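Local coordinates for protein pyridoxine 4-oxidase (Mesorhizobium loti, PDB 4HA6) that uses bound FAD to oxidise pyridoxine at its 4-hydroxymethyl group, probably to the aldehyde pyridoxal with oxygen as electron acceptor, as a member of the GMC oxidoreductase family, at residues Arg219-Glu224 and Met261-Gly266; Ile4-Gly9 and Ser26-Ile31; Arg287-His292 and Gly369-Ser374. All coordinates share one frame; numbering follows the deposited sequence.

Interaction 2 is the most buried of the three: two neighbouring strands of the FAD-binding parallel sheet, joined by a regular ladder of backbone bonds with hydrocarbon on each face. Interactions 1 and 3 are only partly buried and irregular. In interaction 1 a helix end reaches an outer strand of a three-stranded antiparallel sheet through two side chains and a water; interaction 3 is one antiparallel bridge between a loop and a short strand, again with a water beside it. These two touch each other, Met-261 packing on Val-371 and Ile-373, whereas interaction 2 meets neither. FAD borders interaction 2 directly and reaches interaction 1 through Arg-262, but lies well away from interaction 3.

Interaction 1 (Arg219-Glu224 and Met261-Gly266); sequences RRLKLE and MRSGIG
Arg-262 and Ser-263 reach from the end of helix 252-262 to consecutive peptides of segment 219-224 of strand 217-224, one as donor and the other as acceptor. The Arg-262 chain bends at chi3 (-42°), which lays the guanidinium edge against the strand: NE donates to Arg-219 O at 2.8 Å, with the oxygen near the guanidinium plane and NE on a carbonyl lone pair. NH2 of the same group adds a weak bond to Val-218 O. Beside it, Ser-263 carries OG anti to its own carbonyl carbon (chi1 -56°), and that oxygen accepts the N-H of Leu-221 at 2.7 Å in a nearly straight bond. OG is also hydrogen-bonded to Leu-259 O one turn back in the helix, so the hydroxyl is gripped between helix and strand. The helix closes here in a Schellman motif, Gly-264 at positive phi returning its N to Met-261 O; the chain then turns into strand 265-266. A water extends the polar row, donating to Leu-221 O and Ser-263 O, the latter at 2.8 Å. Further along, Leu-223 CD2 meets Ile-265 CD1 at 4.1 Å, the two side chains crossing obliquely, with Ile-280 touching both. On the strand, Arg-219 NH2 forms a salt bridge with Glu-232 of the adjacent strand 227-235. Replacing Arg-262 with an alanine would probably leave Arg-219 O without its guanidinium donor and open a gap beside the FAD that the arginine touches.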
loop_
_atom_site.group_PDB
_atom_site.type_symbol
_atom_site.label_atom_id
_atom_site.label_comp_id
_atom_site.label_asym_id
_atom_site.label_seq_id
_atom_site.Cartn_x
_atom_site.Cartn_y
_atom_site.Cartn_z
ATOM N N ARG A 219 22.442 2.013 -6.221
ATOM C CA ARG A 219 22.569 3.475 -6.245
ATOM C C ARG A 219 22.275 4.046 -7.621
ATOM O O ARG A 219 21.652 5.102 -7.733
ATOM C CB ARG A 219 23.978 3.914 -5.773
ATOM C CG ARG A 219 24.265 5.415 -5.896
ATOM C CD ARG A 219 25.443 5.880 -5.026
ATOM N NE ARG A 219 26.717 5.315 -5.462
ATOM C CZ ARG A 219 27.856 5.395 -4.768
ATOM N NH1 ARG A 219 27.882 6.016 -3.591
ATOM N NH2 ARG A 219 28.975 4.848 -5.243
ATOM N N ARG A 220 22.755 3.359 -8.661
ATOM C CA ARG A 220 22.560 3.795 -10.040
ATOM C C ARG A 220 22.439 2.590 -10.964
ATOM O O ARG A 220 23.054 1.538 -10.715
ATOM C CB ARG A 220 23.756 4.646 -10.510
ATOM C CG ARG A 220 23.965 5.966 -9.768
ATOM C CD ARG A 220 25.185 6.754 -10.294
ATOM N NE ARG A 220 26.448 6.363 -9.659
ATOM C CZ ARG A 220 27.417 7.217 -9.330
ATOM N NH1 ARG A 220 27.275 8.515 -9.565
ATOM N NH2 ARG A 220 28.529 6.774 -8.760
ATOM N N LEU A 221 21.665 2.752 -12.039
ATOM C CA LEU A 221 21.648 1.796 -13.140
ATOM C C LEU A 221 22.513 2.413 -14.222
ATOM O O LEU A 221 22.371 3.603 -14.529
ATOM C CB LEU A 221 20.237 1.614 -13.698
ATOM C CG LEU A 221 19.171 1.288 -12.663
ATOM C CD1 LEU A 221 17.787 1.375 -13.270
ATOM C CD2 LEU A 221 19.439 -0.093 -12.095
ATOM N N LYS A 222 23.400 1.616 -14.807
ATOM C CA LYS A 222 24.289 2.126 -15.837
ATOM C C LYS A 222 23.821 1.693 -17.222
ATOM O O LYS A 222 23.457 0.526 -17.448
ATOM C CB LYS A 222 25.729 1.697 -15.560
ATOM C CG LYS A 222 26.284 2.282 -14.265
ATOM C CD LYS A 222 27.771 1.940 -14.074
ATOM C CE LYS A 222 28.396 2.734 -12.925
ATOM N NZ LYS A 222 29.868 2.463 -12.802
ATOM N N LEU A 223 23.802 2.652 -18.140
ATOM C CA LEU A 223 23.221 2.438 -19.459
ATOM C C LEU A 223 24.265 2.245 -20.556
ATOM O O LEU A 223 25.372 2.783 -20.491
ATOM C CB LEU A 223 22.319 3.618 -19.843
ATOM C CG LEU A 223 20.870 3.674 -19.348
ATOM C CD1 LEU A 223 20.697 2.999 -18.005
ATOM C CD2 LEU A 223 20.373 5.118 -19.310
ATOM N N GLU A 224 23.869 1.491 -21.572
ATOM C CA GLU A 224 24.618 1.351 -22.802
ATOM C C GLU A 224 23.580 1.282 -23.914
ATOM O O GLU A 224 22.845 0.298 -24.015
ATOM C CB GLU A 224 25.454 0.067 -22.766
ATOM C CG GLU A 224 26.277 -0.188 -24.022
ATOM C CD GLU A 224 27.311 -1.286 -23.826
ATOM O OE1 GLU A 224 26.935 -2.411 -23.418
ATOM O OE2 GLU A 224 28.507 -1.016 -24.073
ATOM N N MET A 261 15.881 8.416 -11.063
ATOM C CA MET A 261 16.398 9.786 -11.130
ATOM C C MET A 261 17.909 9.864 -10.842
ATOM O O MET A 261 18.654 10.531 -11.574
ATOM C CB MET A 261 15.582 10.725 -10.231
ATOM C CG MET A 261 14.116 10.863 -10.657
ATOM S SD MET A 261 13.184 12.063 -9.643
ATOM C CE MET A 261 12.543 11.027 -8.306
ATOM N N ARG A 262 18.363 9.162 -9.800
ATOM C CA ARG A 262 19.803 9.039 -9.513
ATOM C C ARG A 262 20.589 8.521 -10.727
ATOM O O ARG A 262 21.772 8.825 -10.871
ATOM C CB ARG A 262 20.064 8.125 -8.295
ATOM C CG ARG A 262 19.844 8.792 -6.932
ATOM C CD ARG A 262 20.410 7.961 -5.767
ATOM N NE ARG A 262 20.131 6.527 -5.895
ATOM C CZ ARG A 262 19.082 5.907 -5.351
ATOM N NH1 ARG A 262 18.198 6.587 -4.627
ATOM N NH2 ARG A 262 18.912 4.601 -5.528
ATOM N N SER A 263 19.922 7.741 -11.586
ATOM C CA SER A 263 20.551 7.144 -12.760
ATOM C C SER A 263 20.442 8.060 -13.966
ATOM O O SER A 263 20.862 7.696 -15.066
ATOM C CB SER A 263 19.919 5.795 -13.093
ATOM O OG SER A 263 19.978 4.908 -11.990
ATOM N N GLY A 264 19.881 9.250 -13.759
ATOM C CA GLY A 264 19.768 10.218 -14.835
ATOM C C GLY A 264 18.565 9.938 -15.708
ATOM O O GLY A 264 18.505 10.388 -16.855
ATOM N N ILE A 265 17.600 9.192 -15.169
ATOM C CA ILE A 265 16.365 8.915 -15.900
ATOM C C ILE A 265 15.207 9.584 -15.172
ATOM O O ILE A 265 14.897 9.229 -14.024
ATOM C CB ILE A 265 16.114 7.395 -16.004
ATOM C CG1 ILE A 265 17.279 6.696 -16.723
ATOM C CG2 ILE A 265 14.823 7.114 -16.726
ATOM C CD1 ILE A 265 17.112 5.173 -16.794
ATOM N N GLY A 266 14.569 10.558 -15.820
ATOM C CA GLY A 266 13.575 11.384 -15.145
ATOM C C GLY A 266 13.474 12.798 -15.695
ATOM O O GLY A 266 14.051 13.106 -16.734
HETATM O O HOH W 1 22.956 5.987 -15.659
#

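Interaction 2 (Ile4-Gly9 and Ser26-Ile31); sequences IVIVGG and SRVLLI. With FAD (flavin-adenine dinucleotide), chain B.
Ile-6 and Leu-30 interlock on one face of the sheet, Ile-6 CG2 resting 3.7 Å from Leu-30 CD1 where the two branches cross. Next along, the CD1 tip of Ile-6 reaches back to Val-28 CG1 at 3.8 Å, while the other Val-28 methyl, CG2, takes Ile-4 CD1 alongside. Each valine branch thus faces a different isoleucine, and Leu-16, Ala-17 and Leu-20 of helix 11-20 cover this row. On the reverse face Val-5 likewise divides its methyls: CG2 lies beside Leu-29 CD2, and CG1, anti to the backbone N (chi1 165°), meets Ile-31 CD1 at 3.8 Å. Leu-231 and Val-233 of strand 227-235 pack over that side. Together with helix 11-20 the two strands form the first beta-alpha-beta unit of the Rossmann-type FAD-binding fold. The axes of parallel strands 4-7 and 28-31 come within 4.7 Å, inclined by 18°, and five backbone bonds join them, Ile-4 N to Arg-27 O at one end and Gly-8 N to Ile-31 O at the other. Past Val-7 the bumps shrink to bare backbone. Leu-30 CD1 settles 3.8 Å from Gly-9 CA, where a side chain would press on CD2. Gly-8 CA comes within 3.2 Å of FAD O4B, where a side chain would clash, consistent with the first glycine of a GxGxxG pattern. The adenine lies at the C-terminal strand ends, FAD N1A 3.8 Å from Val-7 CG1.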
loop_
_atom_site.group_PDB
_atom_site.type_symbol
_atom_site.label_atom_id
_atom_site.label_comp_id
_atom_site.label_asym_id
_atom_site.label_seq_id
_atom_site.Cartn_x
_atom_site.Cartn_y
_atom_site.Cartn_z
ATOM N N ILE A 4 18.503 -12.351 -14.509
ATOM C CA ILE A 4 17.611 -11.292 -14.022
ATOM C C ILE A 4 18.043 -10.782 -12.664
ATOM O O ILE A 4 18.292 -11.570 -11.754
ATOM C CB ILE A 4 16.174 -11.788 -13.798
ATOM C CG1 ILE A 4 15.777 -12.832 -14.829
ATOM C CG2 ILE A 4 15.183 -10.612 -13.777
ATOM C CD1 ILE A 4 14.850 -13.867 -14.252
ATOM N N VAL A 5 18.078 -9.465 -12.510
ATOM C CA VAL A 5 18.321 -8.869 -11.203
ATOM C C VAL A 5 17.065 -8.153 -10.712
ATOM O O VAL A 5 16.497 -7.324 -11.428
ATOM C CB VAL A 5 19.503 -7.887 -11.237
ATOM C CG1 VAL A 5 19.493 -7.016 -9.998
ATOM C CG2 VAL A 5 20.813 -8.652 -11.333
ATOM N N ILE A 6 16.631 -8.482 -9.496
ATOM C CA ILE A 6 15.491 -7.812 -8.863
ATOM C C ILE A 6 15.989 -6.836 -7.801
ATOM O O ILE A 6 16.714 -7.227 -6.863
ATOM C CB ILE A 6 14.507 -8.837 -8.222
ATOM C CG1 ILE A 6 14.055 -9.873 -9.260
ATOM C CG2 ILE A 6 13.308 -8.148 -7.603
ATOM C CD1 ILE A 6 13.395 -11.102 -8.640
ATOM N N VAL A 7 15.602 -5.569 -7.943
ATOM C CA VAL A 7 16.049 -4.534 -7.018
ATOM C C VAL A 7 14.957 -4.256 -5.988
ATOM O O VAL A 7 13.909 -3.690 -6.317
ATOM C CB VAL A 7 16.406 -3.227 -7.752
ATOM C CG1 VAL A 7 16.840 -2.148 -6.752
ATOM C CG2 VAL A 7 17.495 -3.477 -8.798
ATOM N N GLY A 8 15.199 -4.650 -4.742
ATOM C CA GLY A 8 14.221 -4.462 -3.687
ATOM C C GLY A 8 13.501 -5.750 -3.331
ATOM O O GLY A 8 12.731 -6.276 -4.148
ATOM N N GLY A 9 13.739 -6.242 -2.109
ATOM C CA GLY A 9 13.151 -7.481 -1.628
ATOM C C GLY A 9 11.922 -7.282 -0.752
ATOM O O GLY A 9 11.834 -7.855 0.339
ATOM N N SER A 26 16.805 -20.040 -15.402
ATOM C CA SER A 26 16.909 -18.618 -15.090
ATOM C C SER A 26 17.778 -18.415 -13.860
ATOM O O SER A 26 17.591 -19.083 -12.844
ATOM C CB SER A 26 15.518 -18.014 -14.844
ATOM O OG SER A 26 14.819 -17.821 -16.064
ATOM N N ARG A 27 18.727 -17.496 -13.958
ATOM C CA ARG A 27 19.561 -17.147 -12.818
ATOM C C ARG A 27 19.051 -15.830 -12.246
ATOM O O ARG A 27 19.065 -14.802 -12.924
ATOM C CB ARG A 27 21.012 -16.996 -13.257
ATOM C CG ARG A 27 21.989 -17.872 -12.493
ATOM C CD ARG A 27 23.319 -17.957 -13.230
ATOM N NE ARG A 27 24.183 -18.994 -12.675
ATOM C CZ ARG A 27 25.175 -19.579 -13.341
ATOM N NH1 ARG A 27 25.431 -19.231 -14.596
ATOM N NH2 ARG A 27 25.910 -20.517 -12.757
ATOM N N VAL A 28 18.629 -15.858 -10.988
ATOM C CA VAL A 28 17.958 -14.720 -10.379
ATOM C C VAL A 28 18.735 -14.189 -9.181
ATOM O O VAL A 28 19.095 -14.949 -8.276
ATOM C CB VAL A 28 16.541 -15.115 -9.917
ATOM C CG1 VAL A 28 15.842 -13.941 -9.202
ATOM C CG2 VAL A 28 15.724 -15.611 -11.113
ATOM N N LEU A 29 19.011 -12.888 -9.188
ATOM C CA LEU A 29 19.644 -12.225 -8.047
ATOM C C LEU A 29 18.672 -11.215 -7.427
ATOM O O LEU A 29 18.112 -10.362 -8.131
ATOM C CB LEU A 29 20.938 -11.526 -8.480
ATOM C CG LEU A 29 21.564 -10.524 -7.507
ATOM C CD1 LEU A 29 22.045 -11.242 -6.248
ATOM C CD2 LEU A 29 22.711 -9.764 -8.193
ATOM N N LEU A 30 18.473 -11.311 -6.115
ATOM C CA LEU A 30 17.627 -10.358 -5.396
ATOM C C LEU A 30 18.502 -9.432 -4.554
ATOM O O LEU A 30 19.305 -9.907 -3.743
ATOM C CB LEU A 30 16.622 -11.106 -4.504
ATOM C CG LEU A 30 15.693 -10.251 -3.641
ATOM C CD1 LEU A 30 14.919 -9.278 -4.510
ATOM C CD2 LEU A 30 14.750 -11.109 -2.806
ATOM N N ILE A 31 18.367 -8.119 -4.752
ATOM C CA ILE A 31 19.188 -7.147 -4.005
ATOM C C ILE A 31 18.327 -6.311 -3.061
ATOM O O ILE A 31 17.487 -5.526 -3.516
ATOM C CB ILE A 31 19.983 -6.206 -4.945
ATOM C CG1 ILE A 31 20.774 -7.017 -5.974
ATOM C CG2 ILE A 31 20.908 -5.275 -4.149
ATOM C CD1 ILE A 31 21.567 -6.159 -6.949
HETATM P PA FAD B . 7.878 -2.462 -0.517
HETATM O O1A FAD B . 7.149 -3.686 0.020
HETATM O O2A FAD B . 7.948 -1.231 0.343
HETATM O O5B FAD B . 9.375 -2.939 -0.901
HETATM C C5B FAD B . 10.448 -2.059 -1.219
HETATM C C4B FAD B . 11.713 -2.821 -0.850
HETATM O O4B FAD B . 12.835 -2.405 -1.635
HETATM C C3B FAD B . 12.084 -2.580 0.607
HETATM O O3B FAD B . 12.405 -3.866 1.165
HETATM C C2B FAD B . 13.310 -1.673 0.551
HETATM O O2B FAD B . 14.189 -1.901 1.668
HETATM C C1B FAD B . 13.943 -2.059 -0.783
HETATM N N9A FAD B . 14.707 -0.972 -1.464
HETATM C C8A FAD B . 14.331 0.318 -1.604
HETATM N N7A FAD B . 15.269 1.012 -2.304
HETATM C C5A FAD B . 16.270 0.162 -2.632
HETATM C C6A FAD B . 17.557 0.250 -3.371
HETATM N N6A FAD B . 17.975 1.431 -3.927
HETATM N N1A FAD B . 18.301 -0.888 -3.479
HETATM C C2A FAD B . 17.896 -2.060 -2.948
HETATM N N3A FAD B . 16.733 -2.198 -2.270
HETATM C C4A FAD B . 15.889 -1.145 -2.079
HETATM N N1 FAD B . -1.332 -2.670 2.585
HETATM C C2 FAD B . -2.418 -3.460 2.681
HETATM O O2 FAD B . -2.932 -3.894 1.626
HETATM N N3 FAD B . -2.984 -3.774 3.861
HETATM C C4 FAD B . -2.491 -3.336 5.032
HETATM O O4 FAD B . -3.039 -3.628 6.128
HETATM C C4X FAD B . -1.296 -2.462 5.009
HETATM N N5 FAD B . -0.746 -1.965 6.136
HETATM C C5X FAD B . 0.361 -1.181 6.086
HETATM C C6 FAD B . 0.926 -0.681 7.257
HETATM C C7 FAD B . 2.066 0.116 7.206
HETATM C C7M FAD B . 2.667 0.646 8.484
HETATM C C8 FAD B . 2.688 0.437 5.891
HETATM C C8M FAD B . 3.917 1.305 5.840
HETATM C C9 FAD B . 2.132 -0.060 4.713
HETATM C C9A FAD B . 0.985 -0.852 4.774
HETATM N N10 FAD B . 0.413 -1.354 3.592
HETATM C C10 FAD B . -0.731 -2.161 3.681
HETATM C "C1'" FAD B . 1.005 -1.031 2.288
HETATM C "C2'" FAD B . 1.769 -2.195 1.678
HETATM O "O2'" FAD B . 2.613 -2.804 2.668
HETATM C "C3'" FAD B . 2.609 -1.624 0.533
HETATM O "O3'" FAD B . 1.743 -0.870 -0.331
HETATM C "C4'" FAD B . 3.303 -2.723 -0.251
HETATM O "O4'" FAD B . 4.107 -3.486 0.667
HETATM C "C5'" FAD B . 4.162 -2.147 -1.383
HETATM O "O5'" FAD B . 5.098 -3.146 -1.782
HETATM P P FAD B . 6.233 -2.784 -2.852
HETATM O O1P FAD B . 6.856 -4.056 -3.412
HETATM O O2P FAD B . 5.706 -1.735 -3.810
HETATM O O3P FAD B . 7.307 -2.012 -1.946
#

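Interaction 3 (Arg287-His292 and Gly369-Ser374); sequences RNLQDH and GSVRIS
Leu-289 turns its CG anti to the backbone N (chi1 168°), a setting that carries CD2 along the segment 369-374 to within 3.9 Å of Val-371 CG2. Val-371 offers that methyl from the branch anti to its carbonyl carbon, and the two side chains cross at a slant, both touching Ile-384 of strand 383-385. Nearer the backbone, Leu-289 CB lies 3.5 Å from the carbonyl carbon of Gly-369, so the leucine packs against bare main chain at the glycine. The backbones of Leu-289 and Gly-369 form a hydrogen-bonded antiparallel pair whose two bonds differ in quality. Gly-369 N donates to Leu-289 O at 2.8 Å, nearly straight and on a carbonyl lone pair. The return bond, Leu-289 N to Gly-369 O, is longer at 3.2 Å, bent, and comes from above the carbonyl plane. This single bridge joins the loop leading into strand 293-302 to the two-stranded antiparallel sheet of 370-372 and 383-385, tying together parts of the chain that lie far apart in sequence. A water shares Gly-369 O, donating to it at 2.8 Å while accepting from Asn-288 N. Within the loop, Gln-290 NE2 donates to Asn-288 O at 3.2 Å with that oxygen in the amide plane; Pro-482 O is a second acceptor for NE2, and Leu-484 N donates to OE1. At its far end the loop runs up to the substrate site, where His-292 ND1 is hydrogen-bonded to ND1 of His-446, a residue lining the pyridoxamine pocket.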
loop_
_atom_site.group_PDB
_atom_site.type_symbol
_atom_site.label_atom_id
_atom_site.label_comp_id
_atom_site.label_asym_id
_atom_site.label_seq_id
_atom_site.Cartn_x
_atom_site.Cartn_y
_atom_site.Cartn_z
ATOM N N ARG A 287 5.929 11.680 -10.698
ATOM C CA ARG A 287 4.639 12.369 -10.696
ATOM C C ARG A 287 3.497 11.357 -10.512
ATOM O O ARG A 287 3.752 10.155 -10.388
ATOM C CB ARG A 287 4.471 13.181 -11.989
ATOM C CG ARG A 287 5.520 14.292 -12.141
ATOM C CD ARG A 287 5.072 15.385 -13.123
ATOM N NE ARG A 287 3.865 16.060 -12.650
ATOM C CZ ARG A 287 3.845 16.973 -11.679
ATOM N NH1 ARG A 287 4.971 17.333 -11.067
ATOM N NH2 ARG A 287 2.693 17.523 -11.312
ATOM N N ASN A 288 2.243 11.835 -10.482
ATOM C CA ASN A 288 1.077 10.945 -10.289
ATOM C C ASN A 288 1.089 10.280 -8.902
ATOM O O ASN A 288 0.410 9.265 -8.689
ATOM C CB ASN A 288 0.998 9.881 -11.427
ATOM C CG ASN A 288 -0.279 8.993 -11.382
ATOM O OD1 ASN A 288 -0.208 7.738 -11.288
ATOM N ND2 ASN A 288 -1.438 9.635 -11.473
ATOM N N LEU A 289 1.855 10.833 -7.956
ATOM C CA LEU A 289 1.921 10.243 -6.608
ATOM C C LEU A 289 0.564 10.299 -5.913
ATOM O O LEU A 289 -0.032 11.379 -5.786
ATOM C CB LEU A 289 2.962 10.936 -5.721
ATOM C CG LEU A 289 2.880 10.575 -4.216
ATOM C CD1 LEU A 289 3.305 9.143 -3.999
ATOM C CD2 LEU A 289 3.711 11.508 -3.306
ATOM N N GLN A 290 0.090 9.141 -5.454
ATOM C CA GLN A 290 -1.177 9.059 -4.713
ATOM C C GLN A 290 -0.993 8.370 -3.366
ATOM O O GLN A 290 -0.078 7.574 -3.197
ATOM C CB GLN A 290 -2.209 8.273 -5.527
ATOM C CG GLN A 290 -2.585 8.942 -6.836
ATOM C CD GLN A 290 -3.152 7.952 -7.824
ATOM O OE1 GLN A 290 -4.247 7.416 -7.621
ATOM N NE2 GLN A 290 -2.385 7.661 -8.877
ATOM N N ASP A 291 -1.900 8.640 -2.430
ATOM C CA ASP A 291 -1.902 7.960 -1.139
ATOM C C ASP A 291 -3.312 8.071 -0.565
ATOM O O ASP A 291 -4.105 8.912 -1.013
ATOM C CB ASP A 291 -0.872 8.591 -0.196
ATOM C CG ASP A 291 -0.838 7.935 1.194
ATOM O OD1 ASP A 291 -1.096 6.705 1.310
ATOM O OD2 ASP A 291 -0.530 8.661 2.175
ATOM N N HIS A 292 -3.645 7.199 0.386
ATOM C CA HIS A 292 -4.938 7.289 1.078
ATOM C C HIS A 292 -4.714 8.052 2.374
ATOM O O HIS A 292 -3.631 7.969 2.957
ATOM C CB HIS A 292 -5.489 5.900 1.425
ATOM C CG HIS A 292 -6.205 5.209 0.304
ATOM N ND1 HIS A 292 -5.905 3.920 -0.081
ATOM C CD2 HIS A 292 -7.236 5.605 -0.480
ATOM C CE1 HIS A 292 -6.705 3.558 -1.071
ATOM N NE2 HIS A 292 -7.521 4.565 -1.331
ATOM N N GLY A 369 0.314 14.130 -6.323
ATOM C CA GLY A 369 1.520 14.780 -5.861
ATOM C C GLY A 369 2.756 14.348 -6.617
ATOM O O GLY A 369 2.672 13.891 -7.769
ATOM N N SER A 370 3.918 14.488 -5.981
ATOM C CA SER A 370 5.161 14.150 -6.679
ATOM C C SER A 370 6.254 13.796 -5.697
ATOM O O SER A 370 6.196 14.200 -4.528
ATOM C CB SER A 370 5.625 15.316 -7.550
ATOM O OG SER A 370 6.028 16.426 -6.748
ATOM N N VAL A 371 7.219 13.009 -6.169
ATOM C CA VAL A 371 8.462 12.749 -5.434
ATOM C C VAL A 371 9.614 13.150 -6.349
ATOM O O VAL A 371 9.621 12.793 -7.536
ATOM C CB VAL A 371 8.639 11.255 -5.092
ATOM C CG1 VAL A 371 9.775 11.076 -4.085
ATOM C CG2 VAL A 371 7.359 10.673 -4.534
ATOM N N ARG A 372 10.573 13.897 -5.801
ATOM C CA ARG A 372 11.758 14.368 -6.532
ATOM C C ARG A 372 12.997 14.055 -5.704
ATOM O O ARG A 372 12.958 14.198 -4.484
ATOM C CB ARG A 372 11.726 15.893 -6.682
ATOM C CG ARG A 372 10.775 16.441 -7.713
ATOM C CD ARG A 372 10.807 17.984 -7.689
ATOM N NE ARG A 372 9.894 18.557 -6.699
ATOM C CZ ARG A 372 10.203 19.540 -5.856
ATOM N NH1 ARG A 372 11.419 20.072 -5.851
ATOM N NH2 ARG A 372 9.293 19.985 -5.004
ATOM N N ILE A 373 14.095 13.659 -6.346
ATOM C CA ILE A 373 15.358 13.526 -5.609
ATOM C C ILE A 373 15.867 14.935 -5.290
ATOM O O ILE A 373 15.658 15.868 -6.097
ATOM C CB ILE A 373 16.442 12.769 -6.415
ATOM C CG1 ILE A 373 16.624 13.381 -7.807
ATOM C CG2 ILE A 373 16.104 11.269 -6.529
ATOM C CD1 ILE A 373 17.869 12.867 -8.553
ATOM N N SER A 374 16.519 15.105 -4.136
ATOM C CA SER A 374 17.110 16.408 -3.784
ATOM C C SER A 374 18.590 16.511 -4.187
ATOM O O SER A 374 19.167 17.607 -4.244
ATOM C CB SER A 374 16.951 16.700 -2.278
ATOM O OG SER A 374 17.736 15.812 -1.476
HETATM O O HOH W 2 1.763 14.764 -10.305
#